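Local coordinates for protein galectin (Ovis aries, PDB 6N44) that probably acts as a carbohydrate-binding lectin with a site for beta-D-galactose, and has anti-parasitic activity in sheep that depends on its oligomeric assembly, at residues 20-25 / 123-128; 40-45 / 94-99; 51-56 / 119-124. All coordinates share one frame; numbering follows the deposited sequence.

In the fold
From the N terminus, segment 20-25 runs along a strand of the five-stranded sheet. Interaction 1 pairs it with 123-128, far along the chain, which closes the widest loop of the three. Segment 40-45 follows, on the six-stranded sheet, and interaction 2 pairs it with 94-99; this loop is nested inside the first. Segment 51-56 comes next and reaches 119-124 in interaction 3. Its loop crosses that of interaction 2, and it ends on the same chain region as interaction 1, sharing Lys123 and Met124. Interactions 1 and 2 join the two sheets of the galectin beta-sandwich. Interaction 3 ties a corner of the six-stranded sheet to the loop entering strand 124-129.

Interaction 1: 20-25 / 123-128; sequences YMVKIK and KMLDVR
Val22, which packs on Leu125, also sets its CG2 at the edge of the Tyr20 ring, in the ring plane. The other flat group is the guanidinium of Arg128. Asp126 lies at its edge and is gripped side-on by two nitrogens. Arg128 NE meets Asp126 OD1 at 2.9 Å, nearly straight at 170°. Arg128 NH2 meets Asp126 OD2 at 2.8 Å through the syn lone pair, in a salt bridge. This pair stays on strand 124-129 and does not reach 20-25.

The contact itself is apolar and buried. Val22 CG1 lies 3.9 Å from Leu125 CD2, and the two side chains slide past each other in opposite directions. Ile24 and Val127 instead meet tip to tip, with Ile24 CD1 3.8 Å from Val127 CG2. Ile24 CG1 lies anti to the carbonyl carbon (chi1 -67°), and CD1 carries the branch out to that methyl. Val22 and Ile24 on one strand thus face Leu125 and Val127 on the other. Val40 fills in beside Ile24 and Leu125. On the other side of strand 19-28, Met21 packs on Met21 of the second subunit.

No hydrogen bond crosses between the segments. Between these two segments the contact is methyl packing, while the charged pair is kept on the far side of its strand from this interior.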
loop_
_atom_site.group_PDB
_atom_site.type_symbol
_atom_site.label_atom_id
_atom_site.label_comp_id
_atom_site.label_asym_id
_atom_site.label_seq_id
_atom_site.Cartn_x
_atom_site.Cartn_y
_atom_site.Cartn_z
ATOM N N TYR A 20 3.318 -2.338 3.079
ATOM C CA TYR A 20 2.244 -2.088 4.037
ATOM C C TYR A 20 1.720 -0.670 3.862
ATOM O O TYR A 20 2.506 0.270 3.728
ATOM C CB TYR A 20 2.758 -2.286 5.469
ATOM C CG TYR A 20 1.695 -2.307 6.537
ATOM C CD1 TYR A 20 1.190 -3.521 7.016
ATOM C CD2 TYR A 20 1.206 -1.129 7.078
ATOM C CE1 TYR A 20 0.225 -3.553 8.006
ATOM C CE2 TYR A 20 0.233 -1.141 8.075
ATOM C CZ TYR A 20 -0.254 -2.351 8.527
ATOM O OH TYR A 20 -1.193 -2.365 9.523
ATOM N N MET A 21 0.399 -0.509 3.885
ATOM C CA MET A 21 -0.219 0.787 3.650
ATOM C C MET A 21 -1.164 1.149 4.782
ATOM O O MET A 21 -1.951 0.309 5.231
ATOM C CB MET A 21 -0.991 0.827 2.347
ATOM C CG MET A 21 -1.585 2.214 2.081
ATOM S SD MET A 21 -2.551 2.216 0.573
ATOM C CE MET A 21 -1.321 1.597 -0.560
ATOM N N VAL A 22 -1.063 2.399 5.235
ATOM C CA VAL A 22 -2.026 3.038 6.123
ATOM C C VAL A 22 -2.691 4.157 5.337
ATOM O O VAL A 22 -1.999 4.981 4.724
ATOM C CB VAL A 22 -1.350 3.619 7.379
ATOM C CG1 VAL A 22 -2.402 4.313 8.283
ATOM C CG2 VAL A 22 -0.561 2.543 8.140
ATOM N N LYS A 23 -4.022 4.197 5.356
ATOM C CA LYS A 23 -4.769 5.268 4.707
ATOM C C LYS A 23 -5.693 5.916 5.725
ATOM O O LYS A 23 -6.609 5.265 6.233
ATOM C CB LYS A 23 -5.588 4.763 3.523
ATOM C CG LYS A 23 -6.271 5.919 2.794
ATOM C CD LYS A 23 -7.203 5.466 1.700
ATOM C CE LYS A 23 -6.489 4.581 0.689
ATOM N NZ LYS A 23 -7.349 4.388 -0.534
ATOM N N ILE A 24 -5.462 7.198 5.990
ATOM C CA ILE A 24 -6.218 7.988 6.962
ATOM C C ILE A 24 -7.024 9.030 6.206
ATOM O O ILE A 24 -6.482 9.739 5.349
ATOM C CB ILE A 24 -5.280 8.682 7.965
ATOM C CG1 ILE A 24 -4.580 7.645 8.844
ATOM C CG2 ILE A 24 -6.043 9.743 8.789
ATOM C CD1 ILE A 24 -3.210 8.095 9.322
ATOM N N LYS A 25 -8.308 9.143 6.530
ATOM C CA LYS A 25 -9.147 10.203 5.979
ATOM C C LYS A 25 -9.643 11.060 7.136
ATOM O O LYS A 25 -10.272 10.541 8.065
ATOM C CB LYS A 25 -10.311 9.628 5.175
ATOM C CG LYS A 25 -9.837 8.859 3.930
ATOM C CD LYS A 25 -10.982 8.339 3.098
ATOM C CE LYS A 25 -10.438 7.709 1.830
ATOM N NZ LYS A 25 -11.437 6.889 1.095
ATOM N N LYS A 123 4.323 -1.688 16.905
ATOM C CA LYS A 123 3.199 -2.509 17.330
ATOM C C LYS A 123 1.906 -1.737 17.493
ATOM O O LYS A 123 0.869 -2.364 17.726
ATOM C CB LYS A 123 3.497 -3.198 18.673
ATOM C CG LYS A 123 4.777 -4.011 18.714
ATOM C CD LYS A 123 4.689 -5.210 17.824
ATOM C CE LYS A 123 6.070 -5.838 17.625
ATOM N NZ LYS A 123 6.029 -6.931 16.609
ATOM N N MET A 124 1.928 -0.406 17.403
ATOM C CA MET A 124 0.762 0.396 17.756
ATOM C C MET A 124 0.739 1.635 16.878
ATOM O O MET A 124 1.704 2.410 16.862
ATOM C CB MET A 124 0.802 0.783 19.239
ATOM C CG MET A 124 -0.327 1.689 19.679
ATOM S SD MET A 124 -1.906 0.874 19.386
ATOM C CE MET A 124 -1.752 -0.554 20.467
ATOM N N LEU A 125 -0.354 1.810 16.157
ATOM C CA LEU A 125 -0.612 3.002 15.364
ATOM C C LEU A 125 -1.504 3.940 16.175
ATOM O O LEU A 125 -2.491 3.502 16.766
ATOM C CB LEU A 125 -1.281 2.622 14.040
ATOM C CG LEU A 125 -1.755 3.809 13.184
ATOM C CD1 LEU A 125 -0.567 4.551 12.602
ATOM C CD2 LEU A 125 -2.712 3.358 12.074
ATOM N N ASP A 126 -1.141 5.216 16.220
ATOM C CA ASP A 126 -1.824 6.205 17.052
ATOM C C ASP A 126 -2.040 7.437 16.193
ATOM O O ASP A 126 -1.069 8.056 15.741
ATOM C CB ASP A 126 -0.995 6.542 18.311
ATOM C CG ASP A 126 -1.659 7.580 19.237
ATOM O OD1 ASP A 126 -2.280 8.566 18.777
ATOM O OD2 ASP A 126 -1.517 7.436 20.462
ATOM N N VAL A 127 -3.303 7.781 15.953
ATOM C CA VAL A 127 -3.673 8.939 15.154
ATOM C C VAL A 127 -4.453 9.886 16.055
ATOM O O VAL A 127 -5.444 9.477 16.676
ATOM C CB VAL A 127 -4.514 8.540 13.927
ATOM C CG1 VAL A 127 -4.907 9.779 13.120
ATOM C CG2 VAL A 127 -3.769 7.501 13.062
ATOM N N ARG A 128 -4.021 11.146 16.109
ATOM C CA ARG A 128 -4.673 12.129 16.969
ATOM C C ARG A 128 -4.419 13.533 16.434
ATOM O O ARG A 128 -3.618 13.742 15.516
ATOM C CB ARG A 128 -4.175 12.022 18.408
ATOM C CG ARG A 128 -2.704 12.347 18.579
ATOM C CD ARG A 128 -2.312 12.259 20.066
ATOM N NE ARG A 128 -2.398 10.887 20.565
ATOM C CZ ARG A 128 -2.651 10.561 21.831
ATOM N NH1 ARG A 128 -2.849 11.512 22.741
ATOM N NH2 ARG A 128 -2.718 9.282 22.190
#

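Interaction 2: 40-45 / 94-99; sequences VDFGTG and FLVLEN
Phe94 reaches toward Phe42 and Val40 from strand 90-97. Its CB already touches the other sheet, 3.7 Å from Phe42 CZ. CG comes next and is likewise 3.7 Å from Phe42 CZ. Then the ring divides. CD2 meets Phe42 CE1 at 3.9 Å, and CD1 lies near the same ring. Beyond the middle of the ring the partner changes to Val40. Phe94 CE1 is 3.9 Å from Val40 CG1, and the tip atom Phe94 CZ is 4.0 Å from Val40 CB. With CG of Phe94 anti to the carbonyl carbon (chi1 -62°), the ring extends across the interior beneath both residues of strand 37-43.

The two rings form an edge-to-face, or T-shaped, pair. The edge of Phe42 is turned to a face of Phe94, with ring centroids 5.2 Å apart and planes at 71°. Phe42 CE1 stands over that face, displaced toward the rim. Val96 adds a looser touch, its CG2 lying 4.5 Å from Phe42 CE2.

The aromatic group goes on beyond the two segments. Phe56 makes a further edge-to-face pair with Phe94, and the ring of Tyr101 meets that of Phe42. Asp41, between Val40 and Phe42, lies off this core and forms a salt bridge with Arg55, a residue of the beta-D-galactose site.

The axes of the short segments 40-43 and 94-97 come within 11.5 Å, with their directions 24° apart. No hydrogen bond spans that gap. In this protein phenylalanines and valines fill it, between two sheets packed face to face, as in the galectin beta-sandwich.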
loop_
_atom_site.group_PDB
_atom_site.type_symbol
_atom_site.label_atom_id
_atom_site.label_comp_id
_atom_site.label_asym_id
_atom_site.label_seq_id
_atom_site.Cartn_x
_atom_site.Cartn_y
_atom_site.Cartn_z
ATOM N N VAL A 40 0.701 11.465 13.941
ATOM C CA VAL A 40 0.583 10.024 13.693
ATOM C C VAL A 40 1.824 9.331 14.236
ATOM O O VAL A 40 2.948 9.635 13.816
ATOM C CB VAL A 40 0.399 9.684 12.202
ATOM C CG1 VAL A 40 0.279 8.162 12.020
ATOM C CG2 VAL A 40 -0.827 10.387 11.618
ATOM N N ASP A 41 1.619 8.383 15.146
ATOM C CA ASP A 41 2.708 7.644 15.772
ATOM C C ASP A 41 2.660 6.199 15.300
ATOM O O ASP A 41 1.660 5.501 15.512
ATOM C CB ASP A 41 2.629 7.688 17.305
ATOM C CG ASP A 41 3.141 9.004 17.885
ATOM O OD1 ASP A 41 3.643 9.838 17.103
ATOM O OD2 ASP A 41 3.056 9.204 19.125
ATOM N N PHE A 42 3.743 5.760 14.675
ATOM C CA PHE A 42 4.040 4.338 14.533
ATOM C C PHE A 42 4.914 3.992 15.732
ATOM O O PHE A 42 6.132 4.193 15.714
ATOM C CB PHE A 42 4.740 4.056 13.210
ATOM C CG PHE A 42 3.873 4.287 11.986
ATOM C CD1 PHE A 42 3.598 5.566 11.534
ATOM C CD2 PHE A 42 3.343 3.210 11.286
ATOM C CE1 PHE A 42 2.811 5.766 10.391
ATOM C CE2 PHE A 42 2.549 3.407 10.161
ATOM C CZ PHE A 42 2.289 4.684 9.710
ATOM N N GLY A 43 4.281 3.512 16.808
ATOM C CA GLY A 43 4.940 3.310 18.081
ATOM C C GLY A 43 5.112 1.837 18.438
ATOM O O GLY A 43 4.559 0.938 17.802
ATOM N N THR A 44 5.919 1.600 19.483
ATOM C CA THR A 44 6.208 0.229 19.902
ATOM C C THR A 44 5.144 -0.339 20.826
ATOM O O THR A 44 5.151 -1.549 21.075
ATOM C CB THR A 44 7.569 0.119 20.604
ATOM O OG1 THR A 44 7.607 0.990 21.745
ATOM C CG2 THR A 44 8.707 0.457 19.648
ATOM N N GLY A 45 4.245 0.491 21.345
ATOM C CA GLY A 45 3.187 -0.024 22.185
ATOM C C GLY A 45 3.657 -0.607 23.496
ATOM O O GLY A 45 2.958 -1.434 24.087
ATOM N N PHE A 94 0.461 6.506 4.450
ATOM C CA PHE A 94 1.813 6.068 4.764
ATOM C C PHE A 94 2.049 4.728 4.099
ATOM O O PHE A 94 1.269 3.787 4.277
ATOM C CB PHE A 94 2.052 5.942 6.280
ATOM C CG PHE A 94 1.912 7.233 7.027
ATOM C CD1 PHE A 94 0.675 7.637 7.510
ATOM C CD2 PHE A 94 3.010 8.043 7.243
ATOM C CE1 PHE A 94 0.526 8.836 8.212
ATOM C CE2 PHE A 94 2.882 9.249 7.943
ATOM C CZ PHE A 94 1.631 9.645 8.433
ATOM N N LEU A 95 3.128 4.646 3.344
ATOM C CA LEU A 95 3.557 3.423 2.688
ATOM C C LEU A 95 4.821 2.942 3.376
ATOM O O LEU A 95 5.836 3.642 3.349
ATOM C CB LEU A 95 3.809 3.690 1.204
ATOM C CG LEU A 95 4.138 2.483 0.340
ATOM C CD1 LEU A 95 3.044 1.420 0.447
ATOM C CD2 LEU A 95 4.328 2.971 -1.105
ATOM N N VAL A 96 4.758 1.769 4.006
ATOM C CA VAL A 96 5.925 1.199 4.671
ATOM C C VAL A 96 6.652 0.292 3.677
ATOM O O VAL A 96 6.088 -0.687 3.173
ATOM C CB VAL A 96 5.538 0.436 5.950
ATOM C CG1 VAL A 96 6.778 0.044 6.718
ATOM C CG2 VAL A 96 4.617 1.290 6.824
ATOM N N LEU A 97 7.891 0.636 3.372
ATOM C CA LEU A 97 8.753 -0.162 2.508
ATOM C C LEU A 97 9.954 -0.649 3.304
ATOM O O LEU A 97 10.141 -0.279 4.460
ATOM C CB LEU A 97 9.227 0.633 1.289
ATOM C CG LEU A 97 8.216 1.167 0.253
ATOM C CD1 LEU A 97 6.920 0.359 0.192
ATOM C CD2 LEU A 97 7.936 2.649 0.324
ATOM N N GLU A 98 10.803 -1.447 2.648
ATOM C CA GLU A 98 11.995 -1.967 3.317
ATOM C C GLU A 98 12.909 -0.839 3.800
ATOM O O GLU A 98 13.516 -0.933 4.870
ATOM C CB GLU A 98 12.742 -2.922 2.374
ATOM C CG GLU A 98 14.201 -3.168 2.691
ATOM C CD GLU A 98 15.105 -2.103 2.112
ATOM O OE1 GLU A 98 14.873 -1.682 0.953
ATOM O OE2 GLU A 98 16.015 -1.657 2.843
ATOM N N ASN A 99 13.021 0.235 3.028
ATOM C CA ASN A 99 14.003 1.264 3.327
ATOM C C ASN A 99 13.427 2.485 4.030
ATOM O O ASN A 99 14.163 3.164 4.749
ATOM C CB ASN A 99 14.707 1.710 2.042
ATOM C CG ASN A 99 13.729 2.064 0.922
ATOM O OD1 ASN A 99 12.696 1.410 0.742
ATOM N ND2 ASN A 99 14.061 3.097 0.155
#

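Interaction 3: 51-56 / 119-124; sequences DIPFRF and LQSVKM
Pro53 packs on Ser121 and Val122 where a strand corner of the galectin sandwich meets the loop entering strand 124-129. The chain of 51-56 turns at Pro53. Opposite it, residues 119-121 form a short 3-10 segment, and the loop then runs into a classic beta bulge in which Lys123 and Met124 both face Gly43.

The proline ring does the touching. Its CG lies 3.8 Å from Val122 CG2. Pro53 CB is equally near that methyl, which lies against the CB-CG bond of the ring, approached at a slant. In Val122 a chi1 of 175° turns CG1 anti to the backbone N and leaves CG2 to meet the proline. CG of Pro53 also lies 3.7 Å from Ser121 OG. That is packing of a hydroxyl on a ring carbon, not a hydrogen bond. The polar partner of Ser121 OG is the backbone oxygen of Pro118.

The loop also has its own bonds. Val122 N reaches Leu119 O at 3.2 Å and closes the 3-10 turn. The side chain of Lys123 bends back, and Lys123 NZ hydrogen-bonds Gln120 O at 3.2 Å. The C=O...NZ angle is 170°, so the amine sits almost on the carbonyl axis.

Beyond Pro53 the same strand carries Arg55, which belongs to the beta-D-galactose site. Phe42 and Leu16 also touch Val122.

No hydrogen bond links the two segments. The contact depends on the shape of one proline ring against a methyl and a hydroxyl. The polar bonds named here run within the loop and to Pro118 and Gly43, and none crosses to 51-56.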
loop_
_atom_site.group_PDB
_atom_site.type_symbol
_atom_site.label_atom_id
_atom_site.label_comp_id
_atom_site.label_asym_id
_atom_site.label_seq_id
_atom_site.Cartn_x
_atom_site.Cartn_y
_atom_site.Cartn_z
ATOM N N ASP A 51 9.461 3.453 22.978
ATOM C CA ASP A 51 10.050 3.872 21.712
ATOM C C ASP A 51 8.975 4.233 20.692
ATOM O O ASP A 51 7.884 3.656 20.677
ATOM C CB ASP A 51 10.955 2.771 21.154
ATOM C CG ASP A 51 12.258 2.629 21.939
ATOM O OD1 ASP A 51 12.681 3.616 22.578
ATOM O OD2 ASP A 51 12.866 1.536 21.902
ATOM N N ILE A 52 9.276 5.235 19.868
ATOM C CA ILE A 52 8.427 5.593 18.740
ATOM C C ILE A 52 9.314 5.613 17.504
ATOM O O ILE A 52 9.978 6.623 17.216
ATOM C CB ILE A 52 7.709 6.941 18.935
ATOM C CG1 ILE A 52 6.847 6.920 20.201
ATOM C CG2 ILE A 52 6.853 7.280 17.674
ATOM C CD1 ILE A 52 6.080 8.238 20.447
ATOM N N PRO A 53 9.357 4.511 16.765
ATOM C CA PRO A 53 10.127 4.474 15.516
ATOM C C PRO A 53 9.826 5.612 14.555
ATOM O O PRO A 53 10.743 6.080 13.864
ATOM C CB PRO A 53 9.723 3.117 14.925
ATOM C CG PRO A 53 9.478 2.274 16.130
ATOM C CD PRO A 53 8.809 3.197 17.122
ATOM N N PHE A 54 8.580 6.086 14.477
ATOM C CA PHE A 54 8.252 7.102 13.478
ATOM C C PHE A 54 7.064 7.919 13.963
ATOM O O PHE A 54 5.944 7.402 14.056
ATOM C CB PHE A 54 7.965 6.452 12.124
ATOM C CG PHE A 54 7.507 7.411 11.058
ATOM C CD1 PHE A 54 8.106 8.658 10.912
ATOM C CD2 PHE A 54 6.485 7.052 10.173
ATOM C CE1 PHE A 54 7.700 9.530 9.910
ATOM C CE2 PHE A 54 6.052 7.936 9.172
ATOM C CZ PHE A 54 6.662 9.174 9.044
ATOM N N ARG A 55 7.304 9.193 14.249
ATOM C CA ARG A 55 6.247 10.155 14.527
ATOM C C ARG A 55 6.179 11.141 13.374
ATOM O O ARG A 55 7.203 11.696 12.958
ATOM C CB ARG A 55 6.475 10.913 15.849
ATOM C CG ARG A 55 5.611 12.185 15.976
ATOM C CD ARG A 55 5.632 12.826 17.388
ATOM N NE ARG A 55 5.008 11.949 18.368
ATOM C CZ ARG A 55 4.872 12.233 19.660
ATOM N NH1 ARG A 55 5.313 13.389 20.145
ATOM N NH2 ARG A 55 4.283 11.358 20.462
ATOM N N PHE A 56 4.975 11.360 12.874
ATOM C CA PHE A 56 4.674 12.354 11.853
ATOM C C PHE A 56 3.802 13.412 12.504
ATOM O O PHE A 56 2.748 13.087 13.062
ATOM C CB PHE A 56 3.945 11.712 10.661
ATOM C CG PHE A 56 3.458 12.701 9.601
ATOM C CD1 PHE A 56 4.234 12.991 8.487
ATOM C CD2 PHE A 56 2.206 13.292 9.698
ATOM C CE1 PHE A 56 3.782 13.882 7.494
ATOM C CE2 PHE A 56 1.741 14.178 8.710
ATOM C CZ PHE A 56 2.536 14.466 7.603
ATOM N N LEU A 119 11.190 -1.654 11.345
ATOM C CA LEU A 119 9.751 -1.542 11.149
ATOM C C LEU A 119 9.032 -2.675 11.860
ATOM O O LEU A 119 7.871 -2.521 12.258
ATOM C CB LEU A 119 9.414 -1.509 9.649
ATOM C CG LEU A 119 9.759 -2.734 8.791
ATOM C CD1 LEU A 119 8.603 -3.729 8.817
ATOM C CD2 LEU A 119 10.085 -2.318 7.362
ATOM N N GLN A 120 9.720 -3.808 12.064
ATOM C CA GLN A 120 9.164 -4.934 12.805
ATOM C C GLN A 120 8.917 -4.622 14.272
ATOM O O GLN A 120 8.214 -5.390 14.932
ATOM C CB GLN A 120 10.082 -6.162 12.708
ATOM C CG GLN A 120 10.296 -6.697 11.294
ATOM C CD GLN A 120 11.357 -5.912 10.529
ATOM O OE1 GLN A 120 12.030 -5.043 11.090
ATOM N NE2 GLN A 120 11.505 -6.212 9.240
ATOM N N SER A 121 9.466 -3.536 14.801
ATOM C CA SER A 121 9.255 -3.207 16.206
ATOM C C SER A 121 8.034 -2.317 16.429
ATOM O O SER A 121 7.635 -2.122 17.584
ATOM C CB SER A 121 10.516 -2.546 16.794
ATOM O OG SER A 121 10.692 -1.224 16.311
ATOM N N VAL A 122 7.437 -1.780 15.361
ATOM C CA VAL A 122 6.182 -1.042 15.483
ATOM C C VAL A 122 5.065 -2.009 15.848
ATOM O O VAL A 122 4.873 -3.040 15.188
ATOM C CB VAL A 122 5.861 -0.302 14.174
ATOM C CG1 VAL A 122 4.482 0.380 14.260
ATOM C CG2 VAL A 122 6.955 0.701 13.829
ATOM N N LYS A 123 4.323 -1.688 16.905
ATOM C CA LYS A 123 3.199 -2.509 17.330
ATOM C C LYS A 123 1.906 -1.737 17.493
ATOM O O LYS A 123 0.869 -2.364 17.726
ATOM C CB LYS A 123 3.497 -3.198 18.673
ATOM C CG LYS A 123 4.777 -4.011 18.714
ATOM C CD LYS A 123 4.689 -5.210 17.824
ATOM C CE LYS A 123 6.070 -5.838 17.625
ATOM N NZ LYS A 123 6.029 -6.931 16.609
ATOM N N MET A 124 1.928 -0.406 17.403
ATOM C CA MET A 124 0.762 0.396 17.756
ATOM C C MET A 124 0.739 1.635 16.878
ATOM O O MET A 124 1.704 2.410 16.862
ATOM C CB MET A 124 0.802 0.783 19.239
ATOM C CG MET A 124 -0.327 1.689 19.679
ATOM S SD MET A 124 -1.906 0.874 19.386
ATOM C CE MET A 124 -1.752 -0.554 20.467
#